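Local atomic coordinates of periplasmic beta-glucosidase (Pseudomonas aeruginosa, PDB entry 6R5T), a protein that probably hydrolyses terminal, non-reducing beta-D-glucosyl residues of glucosides in the periplasm with release of beta-D-glucose, as a member of glycoside hydrolase family 3. Residues Y208-V212 with Q245-K249; I87-G93 with W539-E544; A427-N431 with M459-A463; L525-Q529 with P606-F610. The protein carries 1 engineered substitution. One frame throughout, in Å; residues are numbered along the deposited sequence. Where two conformers were deposited one is given.

In the fold
Interaction 1 lies in the TIM-barrel-like N-terminal domain of this family 3 hydrolase, and interactions 3 and 4 lie in the C-terminal domain that follows it. Interaction 2 joins the two, pairing residues 87-93 of the first with 539-544 of the second. The centres of interactions 1, 3 and 4 are about 28, 26 and 21 Å from that of interaction 2, and none of the four touches another. Along the chain, interactions 1 and 3 are nested within the loop closed by interaction 2, while interaction 4 crosses it. Interactions 1 and 2 do not reach the sugar pocket: the side chains of Tyr208 and Ile90 are about 11 and 13 Å from a glucose unit of bound lactose.

Interaction 1 (Y208-V212 with Q245-K249); sequences YKAAV and QWGFK
Residues 208-212 form part of helix 206-213, with Val212 N bonded to Tyr208 O at 3.0 Å, and face the turn 245-249. Tyr208 (chi1 m) touches the Trp246 indole (chi1 m, chi2 near 0°), its CB 4.0 Å from CZ3, while its hydroxyl hydrogen-bonds Asp128 and Leu180 N. Lys209, extended with chi1, chi2 and chi3 all t, lies across one indole face: its CB is 3.7 Å from the centroid of the Trp246 six-membered ring, a CH-pi contact, and its CD 3.6 Å from Trp246 NE1. The ammonium pairs with Asp213; a water joins Lys209 NZ (3.2 Å) to Trp246 O (2.8 Å). The contact packs two peripheral parts of the TIM-barrel-like domain, since the turn links helix 235-245 to strand 251-253, with Gly247 (phi 78°) ending the helical conformation. CA atoms are 7.1 Å apart in Lys209-Trp246 and 6.2 Å in Val212-Phe248. Val212 (chi1 t) sets CG2 4.3 Å from Trp246 CE3 and CG1 4.0 Å from CD1 of Phe248, whose chi1 is t.

Interaction 2 (I87-G93 with W539-E544); sequences IFPISLG and WFSGTE
Trp539, Ile90 and Ile87 bury the most surface where the extended loop 87-90, leading into helix 91-95, meets the loop after strand 534-537. The CA pairs Phe88-Gly542, Pro89-Ser541 and Gly93-Trp539 lie 4.6, 4.0 and 5.7 Å apart. Trp539, with phi 56° and chi1 m, lays its indole over Gly93: Gly93 CA is 3.5 Å from the five-membered ring centroid, a CH-pi contact in which a CB on Gly93 would clash. Leu92 CD2 lies 3.8 Å from Trp539 CZ3. Ile90 (chi1 p, chi2 t), at the helix N-cap position, packs CG1 4.0 Å from Trp539 CB, and its N donates a hydrogen bond to Phe540 O (3.1 Å). Ile87 makes two hydrogen bonds with Thr543: Ile87 N to Thr543 OG1 (2.9 Å) and Thr543 N to Ile87 O (2.8 Å). Gly542 (phi 95°) brings its CA to 3.3 Å from Ile87 O. This interface joins the N- and C-terminal domains; two main-chain hydrogen bonds, a third to the Thr543 hydroxyl, and apolar packing imply a close, buried fit.

Interaction 3 (A427-N431 with M459-A463); sequences AKGAN and MLEEA
Helix 456-468 presents residues 459-463, with Ala463 N bonded to Met459 O at 3.0 Å, to the loop that leaves strand 423-427; the closest CA pair is Gly429-Met459, 4.9 Å apart. Met459 (chi1 m, chi2 t, chi3 m) reaches along the loop, with CB 3.5 Å from Gly429 O, SD 4.0 Å from Ala430 C and CE 3.4 Å from Asn431 ND2; Asn431 OD1 accepts a hydrogen bond from Asp452 N. Leu460 N comes within 3.7 Å of Gly429 O. Glu462, extended with chi1 and chi2 both t, works through water: one molecule joins Glu462 OE2 (2.8 Å) to Lys428 N (2.9 Å), and a second is held by Glu462 OE2 (2.7 Å), Met459 O (2.8 Å) and Gly429 N (2.7 Å). The same carboxylate oxygen forms a salt bridge with Arg454. Small residues let the backbones approach at Ala463, whose CA is 3.7 Å from Ala427 CB and whose CB is 3.8 Å from CA of Gly429 (phi 88°). In the C-terminal alpha/beta domain, Ala427 ends edge strand 423-427 of the mixed sheet, its backbone hydrogen-bonded to Val383 and Gly385, and Leu460 and Ala463 rest on helix 497-508.

Interaction 4 (L525-Q529 with P606-F610); sequences LGWEQ and PLYPF
Within the C-terminal domain, this contact joins the N-terminal turn of helix 526-531 to a classic beta bulge, in which Leu607 and Tyr608 both face Phe567. Both segments adjoin the mixed sheet: Leu525 touches strand 513-518, and Gln529 and Tyr608 both touch Ile535 of strand 534-537. Leu525 occupies the N-cap position, and its O accepts a bond of 2.8 Å from Gln529 N, closing the first helical turn. The closest CA pair, Gly526-Leu607, is 7.1 Å apart, so side chains bridge the gap. Leu607 (phi -66°, psi -45°; chi1 t, chi2 p) inserts CD2 against the start of the helix, 3.5 Å from Leu525 C, 3.9 Å from Leu525 CB, 3.7 Å from Gly526 N and 4.1 Å from Gln529 CB. Tyr608, extended at phi -129° and psi 123° with chi1 m, turns its ring edge to the helix. Near the ring plane, Leu525 CD1 (Leu525 chi1 m, chi2 t) lies 4.1 Å from Tyr608 CE2. Gln529 has chi1 t and chi2 p, which brings its amide to the ring edge, where Tyr608 OH donates a short hydrogen bond of 2.6 Å to Gln529 OE1.

Interaction 1 (Y208-V212 with Q245-K249)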
loop_
_atom_site.group_PDB
_atom_site.type_symbol
_atom_site.label_atom_id
_atom_site.label_comp_id
_atom_site.label_asym_id
_atom_site.label_seq_id
_atom_site.Cartn_x
_atom_site.Cartn_y
_atom_site.Cartn_z
ATOM N N TYR A 208 21.101 5.911 2.031
ATOM C CA TYR A 208 21.552 6.951 2.989
ATOM C C TYR A 208 22.924 6.570 3.520
ATOM O O TYR A 208 23.793 7.453 3.604
ATOM C CB TYR A 208 20.575 7.164 4.135
ATOM C CG TYR A 208 19.151 7.355 3.718
ATOM C CD1 TYR A 208 18.665 8.530 3.180
ATOM C CD2 TYR A 208 18.258 6.346 3.949
ATOM C CE1 TYR A 208 17.349 8.646 2.760
ATOM C CE2 TYR A 208 16.929 6.450 3.577
ATOM C CZ TYR A 208 16.463 7.597 2.977
ATOM O OH TYR A 208 15.129 7.708 2.641
ATOM N N LYS A 209 23.130 5.291 3.825
ATOM C CA LYS A 209 24.452 4.830 4.268
ATOM C C LYS A 209 25.492 5.053 3.170
ATOM O O LYS A 209 26.652 5.395 3.489
ATOM C CB LYS A 209 24.390 3.369 4.712
ATOM C CG LYS A 209 25.691 2.882 5.313
ATOM C CD LYS A 209 25.571 1.512 5.870
ATOM C CE LYS A 209 26.775 1.182 6.719
ATOM N NZ LYS A 209 28.011 1.140 5.911
ATOM N N ALA A 210 25.154 4.824 1.900
ATOM C CA ALA A 210 26.100 5.048 0.790
ATOM C C ALA A 210 26.524 6.516 0.766
ATOM O O ALA A 210 27.723 6.815 0.476
ATOM C CB ALA A 210 25.422 4.716 -0.518
ATOM N N ALA A 211 25.591 7.437 1.022
ATOM C CA ALA A 211 25.921 8.868 1.031
ATOM C C ALA A 211 26.888 9.146 2.207
ATOM O O ALA A 211 27.864 9.866 2.019
ATOM C CB ALA A 211 24.677 9.701 1.127
ATOM N N VAL A 212 26.573 8.626 3.383
ATOM C CA VAL A 212 27.424 8.802 4.600
ATOM C C VAL A 212 28.824 8.247 4.297
ATOM O O VAL A 212 29.869 8.949 4.540
ATOM C CB VAL A 212 26.796 8.126 5.816
ATOM C CG1 VAL A 212 27.776 8.070 6.978
ATOM C CG2 VAL A 212 25.535 8.823 6.243
ATOM N N GLN A 245 26.074 3.404 14.919
ATOM C CA GLN A 245 26.300 2.247 14.029
ATOM C C GLN A 245 27.025 2.671 12.750
ATOM O O GLN A 245 27.971 2.009 12.351
ATOM C CB GLN A 245 24.984 1.601 13.643
ATOM C CG GLN A 245 24.966 0.119 13.922
ATOM C CD GLN A 245 24.099 -0.115 15.132
ATOM O OE1 GLN A 245 22.968 0.388 15.206
ATOM N NE2 GLN A 245 24.621 -0.892 16.077
ATOM N N TRP A 246 26.614 3.768 12.117
ATOM C CA TRP A 246 27.167 4.138 10.814
ATOM C C TRP A 246 28.357 5.062 10.941
ATOM O O TRP A 246 29.038 5.270 9.916
ATOM C CB TRP A 246 26.089 4.806 9.954
ATOM C CG TRP A 246 25.020 3.877 9.476
ATOM C CD1 TRP A 246 24.908 2.529 9.638
ATOM C CD2 TRP A 246 23.906 4.272 8.659
ATOM N NE1 TRP A 246 23.793 2.055 8.988
ATOM C CE2 TRP A 246 23.146 3.116 8.389
ATOM C CE3 TRP A 246 23.475 5.502 8.149
ATOM C CZ2 TRP A 246 21.973 3.160 7.625
ATOM C CZ3 TRP A 246 22.319 5.547 7.392
ATOM C CH2 TRP A 246 21.600 4.383 7.103
ATOM N N GLY A 247 28.553 5.675 12.100
ATOM C CA GLY A 247 29.760 6.493 12.302
ATOM C C GLY A 247 29.666 7.850 11.637
ATOM O O GLY A 247 30.709 8.456 11.387
ATOM N N PHE A 248 28.458 8.367 11.362
ATOM C CA PHE A 248 28.341 9.684 10.702
ATOM C C PHE A 248 28.880 10.767 11.635
ATOM O O PHE A 248 28.472 10.750 12.817
ATOM C CB PHE A 248 26.887 9.981 10.387
ATOM C CG PHE A 248 26.626 11.329 9.775
ATOM C CD1 PHE A 248 27.211 11.697 8.570
ATOM C CD2 PHE A 248 25.761 12.213 10.402
ATOM C CE1 PHE A 248 26.930 12.935 8.029
ATOM C CE2 PHE A 248 25.482 13.451 9.833
ATOM C CZ PHE A 248 26.025 13.778 8.629
ATOM N N LYS A 249 29.778 11.619 11.122
ATOM C CA LYS A 249 30.442 12.672 11.942
ATOM C C LYS A 249 29.977 14.077 11.567
ATOM O O LYS A 249 30.572 15.050 12.051
ATOM C CB LYS A 249 31.954 12.610 11.741
ATOM C CG LYS A 249 32.556 11.253 12.017
ATOM C CD LYS A 249 32.390 10.851 13.442
ATOM C CE LYS A 249 33.723 10.746 14.166
ATOM N NZ LYS A 249 33.548 10.782 15.640
HETATM O O HOH W 1 29.000 3.612 7.655
#

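Interaction 2 (I87-G93 with W539-E544)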
loop_
_atom_site.group_PDB
_atom_site.type_symbol
_atom_site.label_atom_id
_atom_site.label_comp_id
_atom_site.label_asym_id
_atom_site.label_seq_id
_atom_site.Cartn_x
_atom_site.Cartn_y
_atom_site.Cartn_z
ATOM N N ILE A 87 19.515 23.500 -16.040
ATOM C CA ILE A 87 18.719 22.397 -15.444
ATOM C C ILE A 87 18.881 21.139 -16.286
ATOM O O ILE A 87 18.628 21.121 -17.483
ATOM C CB ILE A 87 17.273 22.844 -15.263
ATOM C CG1 ILE A 87 17.184 24.173 -14.496
ATOM C CG2 ILE A 87 16.497 21.729 -14.588
ATOM C CD1 ILE A 87 18.043 24.236 -13.223
ATOM N N PHE A 88 19.285 20.072 -15.625
ATOM C CA PHE A 88 19.380 18.735 -16.182
ATOM C C PHE A 88 18.017 18.080 -16.061
ATOM O O PHE A 88 17.101 18.575 -15.429
ATOM C CB PHE A 88 20.483 17.966 -15.455
ATOM C CG PHE A 88 21.855 18.549 -15.687
ATOM C CD1 PHE A 88 22.611 18.188 -16.789
ATOM C CD2 PHE A 88 22.369 19.494 -14.822
ATOM C CE1 PHE A 88 23.840 18.787 -17.042
ATOM C CE2 PHE A 88 23.598 20.096 -15.063
ATOM C CZ PHE A 88 24.333 19.736 -16.176
ATOM N N PRO A 89 17.861 16.890 -16.652
ATOM C CA PRO A 89 16.637 16.129 -16.372
ATOM C C PRO A 89 16.435 15.945 -14.875
ATOM O O PRO A 89 17.390 15.906 -14.114
ATOM C CB PRO A 89 16.895 14.757 -17.013
ATOM C CG PRO A 89 17.875 15.085 -18.136
ATOM C CD PRO A 89 18.735 16.196 -17.574
ATOM N N ILE A 90 15.176 15.752 -14.510
ATOM C CA ILE A 90 14.837 15.267 -13.165
ATOM C C ILE A 90 15.610 14.025 -12.853
ATOM O O ILE A 90 16.002 13.252 -13.741
ATOM C CB ILE A 90 13.313 15.130 -12.990
ATOM C CG1 ILE A 90 12.698 14.200 -14.050
ATOM C CG2 ILE A 90 12.645 16.466 -13.007
ATOM C CD1 ILE A 90 11.363 13.628 -13.665
ATOM N N SER A 91 15.830 13.770 -11.556
ATOM C CA SER A 91 16.619 12.602 -11.109
ATOM C C SER A 91 16.092 11.301 -11.703
ATOM O O SER A 91 16.881 10.438 -12.021
ATOM C CB SER A 91 16.692 12.538 -9.603
ATOM O OG SER A 91 17.399 13.658 -9.134
ATOM N N LEU A 92 14.772 11.141 -11.810
ATOM C CA LEU A 92 14.264 9.847 -12.302
ATOM C C LEU A 92 14.738 9.661 -13.751
ATOM O O LEU A 92 15.004 8.547 -14.168
ATOM C CB LEU A 92 12.740 9.892 -12.114
ATOM C CG LEU A 92 12.023 8.595 -12.390
ATOM C CD1 LEU A 92 12.498 7.499 -11.467
ATOM C CD2 LEU A 92 10.531 8.878 -12.240
ATOM N N GLY A 93 14.893 10.731 -14.538
ATOM C CA GLY A 93 15.436 10.734 -15.903
ATOM C C GLY A 93 16.948 10.529 -15.900
ATOM O O GLY A 93 17.498 9.814 -16.735
ATOM N N TRP A 539 10.514 12.234 -19.525
ATOM C CA TRP A 539 10.533 12.697 -18.123
ATOM C C TRP A 539 10.272 14.201 -18.107
ATOM O O TRP A 539 9.369 14.644 -18.819
ATOM C CB TRP A 539 11.850 12.321 -17.470
ATOM C CG TRP A 539 12.295 10.920 -17.696
ATOM C CD1 TRP A 539 13.323 10.522 -18.486
ATOM C CD2 TRP A 539 11.731 9.751 -17.111
ATOM N NE1 TRP A 539 13.449 9.171 -18.432
ATOM C CE2 TRP A 539 12.506 8.668 -17.575
ATOM C CE3 TRP A 539 10.637 9.492 -16.265
ATOM C CZ2 TRP A 539 12.220 7.357 -17.222
ATOM C CZ3 TRP A 539 10.360 8.181 -15.929
ATOM C CH2 TRP A 539 11.147 7.137 -16.393
ATOM N N PHE A 540 11.040 14.983 -17.362
ATOM C CA PHE A 540 11.182 16.441 -17.619
ATOM C C PHE A 540 12.663 16.602 -17.923
ATOM O O PHE A 540 13.482 16.348 -17.025
ATOM C CB PHE A 540 10.689 17.307 -16.458
ATOM C CG PHE A 540 9.231 17.139 -16.113
ATOM C CD1 PHE A 540 8.239 17.414 -17.050
ATOM C CD2 PHE A 540 8.863 16.634 -14.901
ATOM C CE1 PHE A 540 6.903 17.232 -16.748
ATOM C CE2 PHE A 540 7.525 16.437 -14.600
ATOM C CZ PHE A 540 6.551 16.734 -15.528
ATOM N N SER A 541 13.032 16.930 -19.158
ATOM C CA SER A 541 14.434 16.750 -19.644
ATOM C C SER A 541 15.321 17.999 -19.460
ATOM O O SER A 541 16.500 17.930 -19.823
ATOM C CB SER A 541 14.433 16.261 -21.057
ATOM O OG SER A 541 14.308 14.837 -21.064
ATOM N N GLY A 542 14.788 19.087 -18.901
ATOM C CA GLY A 542 15.647 20.217 -18.476
ATOM C C GLY A 542 15.776 21.320 -19.495
ATOM O O GLY A 542 15.064 21.379 -20.504
ATOM N N THR A 543 16.734 22.208 -19.236
ATOM C CA THR A 543 16.942 23.446 -20.028
ATOM C C THR A 543 17.178 23.121 -21.511
ATOM O O THR A 543 16.692 23.887 -22.335
ATOM C CB THR A 543 18.160 24.166 -19.457
ATOM O OG1 THR A 543 17.851 24.587 -18.127
ATOM C CG2 THR A 543 18.553 25.373 -20.279
ATOM N N GLU A 544 17.872 22.033 -21.823
ATOM C CA GLU A 544 18.135 21.630 -23.218
ATOM C C GLU A 544 17.212 20.497 -23.626
ATOM O O GLU A 544 17.471 19.864 -24.663
ATOM C CB GLU A 544 19.606 21.267 -23.338
ATOM C CG GLU A 544 20.489 22.497 -23.424
ATOM C CD GLU A 544 20.330 23.281 -24.719
ATOM O OE1 GLU A 544 20.324 22.619 -25.772
ATOM O OE2 GLU A 544 20.156 24.542 -24.686
HETATM O O HOH W 2 18.604 19.603 -20.303
#

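Interaction 3 (A427-N431 with M459-A463)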
loop_
_atom_site.group_PDB
_atom_site.type_symbol
_atom_site.label_atom_id
_atom_site.label_comp_id
_atom_site.label_asym_id
_atom_site.label_seq_id
_atom_site.Cartn_x
_atom_site.Cartn_y
_atom_site.Cartn_z
ATOM N N ALA A 427 -0.522 23.056 -32.825
ATOM C CA ALA A 427 -1.814 23.251 -32.178
ATOM C C ALA A 427 -1.708 22.771 -30.748
ATOM O O ALA A 427 -1.186 21.665 -30.523
ATOM C CB ALA A 427 -2.910 22.508 -32.891
ATOM N N LYS A 428 -2.203 23.567 -29.826
ATOM C CA LYS A 428 -2.156 23.148 -28.416
ATOM C C LYS A 428 -2.963 21.871 -28.211
ATOM O O LYS A 428 -2.504 20.988 -27.401
ATOM C CB LYS A 428 -2.674 24.250 -27.514
ATOM C CG LYS A 428 -2.341 23.993 -26.066
ATOM C CD LYS A 428 -2.693 25.104 -25.199
ATOM C CE LYS A 428 -2.426 24.741 -23.763
ATOM N NZ LYS A 428 -2.313 25.959 -22.951
ATOM N N GLY A 429 -4.172 21.762 -28.779
ATOM C CA GLY A 429 -4.915 20.493 -28.726
ATOM C C GLY A 429 -5.780 20.310 -27.513
ATOM O O GLY A 429 -6.905 19.895 -27.637
ATOM N N ALA A 430 -5.223 20.558 -26.319
ATOM C CA ALA A 430 -5.943 20.443 -25.063
ATOM C C ALA A 430 -5.155 21.250 -24.040
ATOM O O ALA A 430 -3.977 21.390 -24.191
ATOM C CB ALA A 430 -6.060 19.006 -24.631
ATOM N N ASN A 431 -5.834 21.651 -22.992
ATOM C CA ASN A 431 -5.148 22.133 -21.789
ATOM C C ASN A 431 -4.585 20.908 -21.055
ATOM O O ASN A 431 -5.019 19.762 -21.321
ATOM C CB ASN A 431 -6.121 22.925 -20.917
ATOM C CG ASN A 431 -6.367 24.317 -21.460
ATOM O OD1 ASN A 431 -5.444 24.991 -21.903
ATOM N ND2 ASN A 431 -7.627 24.691 -21.394
ATOM N N MET A 459 -10.431 23.501 -29.289
ATOM C CA MET A 459 -8.999 23.117 -29.295
ATOM C C MET A 459 -8.810 21.804 -30.063
ATOM O O MET A 459 -7.852 21.698 -30.852
ATOM C CB MET A 459 -8.474 22.975 -27.871
ATOM C CG MET A 459 -8.212 24.326 -27.259
ATOM S SD MET A 459 -7.465 24.162 -25.556
ATOM C CE MET A 459 -8.865 23.935 -24.513
ATOM N N LEU A 460 -9.694 20.865 -29.842
ATOM C CA LEU A 460 -9.631 19.558 -30.547
ATOM C C LEU A 460 -9.815 19.772 -32.046
ATOM O O LEU A 460 -9.069 19.189 -32.800
ATOM C CB LEU A 460 -10.670 18.589 -30.004
ATOM C CG LEU A 460 -10.392 17.955 -28.659
ATOM C CD1 LEU A 460 -11.634 17.221 -28.151
ATOM C CD2 LEU A 460 -9.232 16.994 -28.767
ATOM N N GLU A 461 -10.778 20.590 -32.473
ATOM C CA GLU A 461 -11.029 20.755 -33.930
ATOM C C GLU A 461 -9.830 21.440 -34.572
ATOM O O GLU A 461 -9.419 21.047 -35.640
ATOM C CB GLU A 461 -12.322 21.534 -34.182
ATOM C CG GLU A 461 -13.568 20.768 -33.811
ATOM C CD GLU A 461 -14.106 19.800 -34.870
ATOM O OE1 GLU A 461 -13.332 18.907 -35.331
ATOM O OE2 GLU A 461 -15.318 19.938 -35.246
ATOM N N GLU A 462 -9.184 22.383 -33.882
ATOM C CA GLU A 462 -7.960 23.022 -34.401
ATOM C C GLU A 462 -6.854 21.976 -34.566
ATOM O O GLU A 462 -6.180 21.918 -35.585
ATOM C CB GLU A 462 -7.535 24.158 -33.481
ATOM C CG GLU A 462 -6.337 24.841 -34.050
ATOM C CD GLU A 462 -5.641 25.856 -33.162
ATOM O OE1 GLU A 462 -5.239 26.923 -33.715
ATOM O OE2 GLU A 462 -5.496 25.582 -31.949
ATOM N N ALA A 463 -6.671 21.138 -33.560
ATOM C CA ALA A 463 -5.631 20.100 -33.630
ATOM C C ALA A 463 -5.944 19.112 -34.762
ATOM O O ALA A 463 -5.008 18.683 -35.429
ATOM C CB ALA A 463 -5.582 19.363 -32.314
HETATM O O HOH W 3 -3.211 26.155 -30.486
HETATM O O HOH W 4 -5.600 23.290 -30.510
#

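Interaction 4 (L525-Q529 with P606-F610)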
loop_
_atom_site.group_PDB
_atom_site.type_symbol
_atom_site.label_atom_id
_atom_site.label_comp_id
_atom_site.label_asym_id
_atom_site.label_seq_id
_atom_site.Cartn_x
_atom_site.Cartn_y
_atom_site.Cartn_z
ATOM N N LEU A 525 -0.141 3.389 -19.300
ATOM C CA LEU A 525 -0.074 3.717 -20.747
ATOM C C LEU A 525 -0.639 2.587 -21.607
ATOM O O LEU A 525 -0.196 2.438 -22.750
ATOM C CB LEU A 525 1.381 3.996 -21.081
ATOM C CG LEU A 525 1.939 5.276 -20.458
ATOM C CD1 LEU A 525 3.442 5.347 -20.566
ATOM C CD2 LEU A 525 1.316 6.524 -21.115
ATOM N N GLY A 526 -1.620 1.850 -21.097
ATOM C CA GLY A 526 -2.100 0.680 -21.864
ATOM C C GLY A 526 -2.687 1.105 -23.205
ATOM O O GLY A 526 -2.382 0.430 -24.192
ATOM N N TRP A 527 -3.520 2.148 -23.254
ATOM C CA TRP A 527 -4.140 2.566 -24.548
ATOM C C TRP A 527 -3.027 3.017 -25.479
ATOM O O TRP A 527 -3.024 2.697 -26.683
ATOM C CB TRP A 527 -5.176 3.674 -24.359
ATOM C CG TRP A 527 -5.796 4.121 -25.646
ATOM C CD1 TRP A 527 -6.986 3.684 -26.171
ATOM C CD2 TRP A 527 -5.293 5.092 -26.567
ATOM N NE1 TRP A 527 -7.238 4.313 -27.362
ATOM C CE2 TRP A 527 -6.194 5.135 -27.658
ATOM C CE3 TRP A 527 -4.148 5.871 -26.607
ATOM C CZ2 TRP A 527 -5.986 5.991 -28.734
ATOM C CZ3 TRP A 527 -3.927 6.689 -27.686
ATOM C CH2 TRP A 527 -4.852 6.748 -28.728
ATOM N N GLU A 528 -2.090 3.776 -24.931
ATOM C CA GLU A 528 -0.978 4.340 -25.737
ATOM C C GLU A 528 -0.118 3.216 -26.326
ATOM O O GLU A 528 0.255 3.256 -27.513
ATOM C CB GLU A 528 -0.167 5.310 -24.874
ATOM C CG GLU A 528 -0.950 6.533 -24.440
ATOM C CD GLU A 528 -1.936 6.352 -23.281
ATOM O OE1 GLU A 528 -2.022 5.249 -22.653
ATOM O OE2 GLU A 528 -2.709 7.305 -22.995
ATOM N N GLN A 529 0.219 2.223 -25.508
ATOM C CA GLN A 529 1.066 1.109 -25.998
ATOM C C GLN A 529 0.317 0.348 -27.132
ATOM O O GLN A 529 0.977 -0.215 -28.017
ATOM C CB GLN A 529 1.456 0.216 -24.822
ATOM C CG GLN A 529 2.242 -1.036 -25.230
ATOM C CD GLN A 529 3.558 -0.774 -25.919
ATOM O OE1 GLN A 529 4.186 0.259 -25.740
ATOM N NE2 GLN A 529 3.967 -1.725 -26.754
ATOM N N PRO A 606 3.795 -5.474 -14.613
ATOM C CA PRO A 606 3.904 -4.112 -15.103
ATOM C C PRO A 606 3.674 -4.066 -16.616
ATOM O O PRO A 606 3.928 -5.069 -17.325
ATOM C CB PRO A 606 5.354 -3.750 -14.751
ATOM C CG PRO A 606 6.055 -5.038 -14.814
ATOM C CD PRO A 606 5.087 -6.071 -14.231
ATOM N N LEU A 607 3.241 -2.919 -17.112
ATOM C CA LEU A 607 3.202 -2.703 -18.573
ATOM C C LEU A 607 4.635 -2.681 -19.100
ATOM O O LEU A 607 4.910 -3.346 -20.097
ATOM C CB LEU A 607 2.500 -1.389 -18.912
ATOM C CG LEU A 607 2.393 -1.148 -20.415
ATOM C CD1 LEU A 607 1.663 -2.284 -21.141
ATOM C CD2 LEU A 607 1.667 0.134 -20.694
ATOM N N TYR A 608 5.530 -1.973 -18.405
ATOM C CA TYR A 608 6.961 -1.906 -18.802
ATOM C C TYR A 608 7.747 -2.239 -17.545
ATOM O O TYR A 608 7.576 -1.561 -16.534
ATOM C CB TYR A 608 7.353 -0.536 -19.334
ATOM C CG TYR A 608 6.514 0.002 -20.461
ATOM C CD1 TYR A 608 6.548 -0.557 -21.725
ATOM C CD2 TYR A 608 5.732 1.121 -20.276
ATOM C CE1 TYR A 608 5.802 -0.018 -22.766
ATOM C CE2 TYR A 608 4.981 1.666 -21.300
ATOM C CZ TYR A 608 5.018 1.096 -22.561
ATOM O OH TYR A 608 4.290 1.651 -23.595
ATOM N N PRO A 609 8.597 -3.259 -17.583
ATOM C CA PRO A 609 9.323 -3.661 -16.367
ATOM C C PRO A 609 10.575 -2.809 -16.132
ATOM O O PRO A 609 11.051 -2.094 -16.958
ATOM C CB PRO A 609 9.741 -5.079 -16.689
ATOM C CG PRO A 609 9.956 -5.018 -18.174
ATOM C CD PRO A 609 8.878 -4.114 -18.732
ATOM N N PHE A 610 11.073 -2.910 -14.918
ATOM C CA PHE A 610 12.375 -2.341 -14.539
ATOM C C PHE A 610 13.437 -2.750 -15.546
ATOM O O PHE A 610 13.504 -3.933 -15.948
ATOM C CB PHE A 610 12.752 -2.866 -13.168
ATOM C CG PHE A 610 14.048 -2.317 -12.659
ATOM C CD1 PHE A 610 14.122 -1.083 -12.004
ATOM C CD2 PHE A 610 15.218 -3.053 -12.796
ATOM C CE1 PHE A 610 15.334 -0.642 -11.485
ATOM C CE2 PHE A 610 16.418 -2.606 -12.271
ATOM C CZ PHE A 610 16.482 -1.401 -11.642
#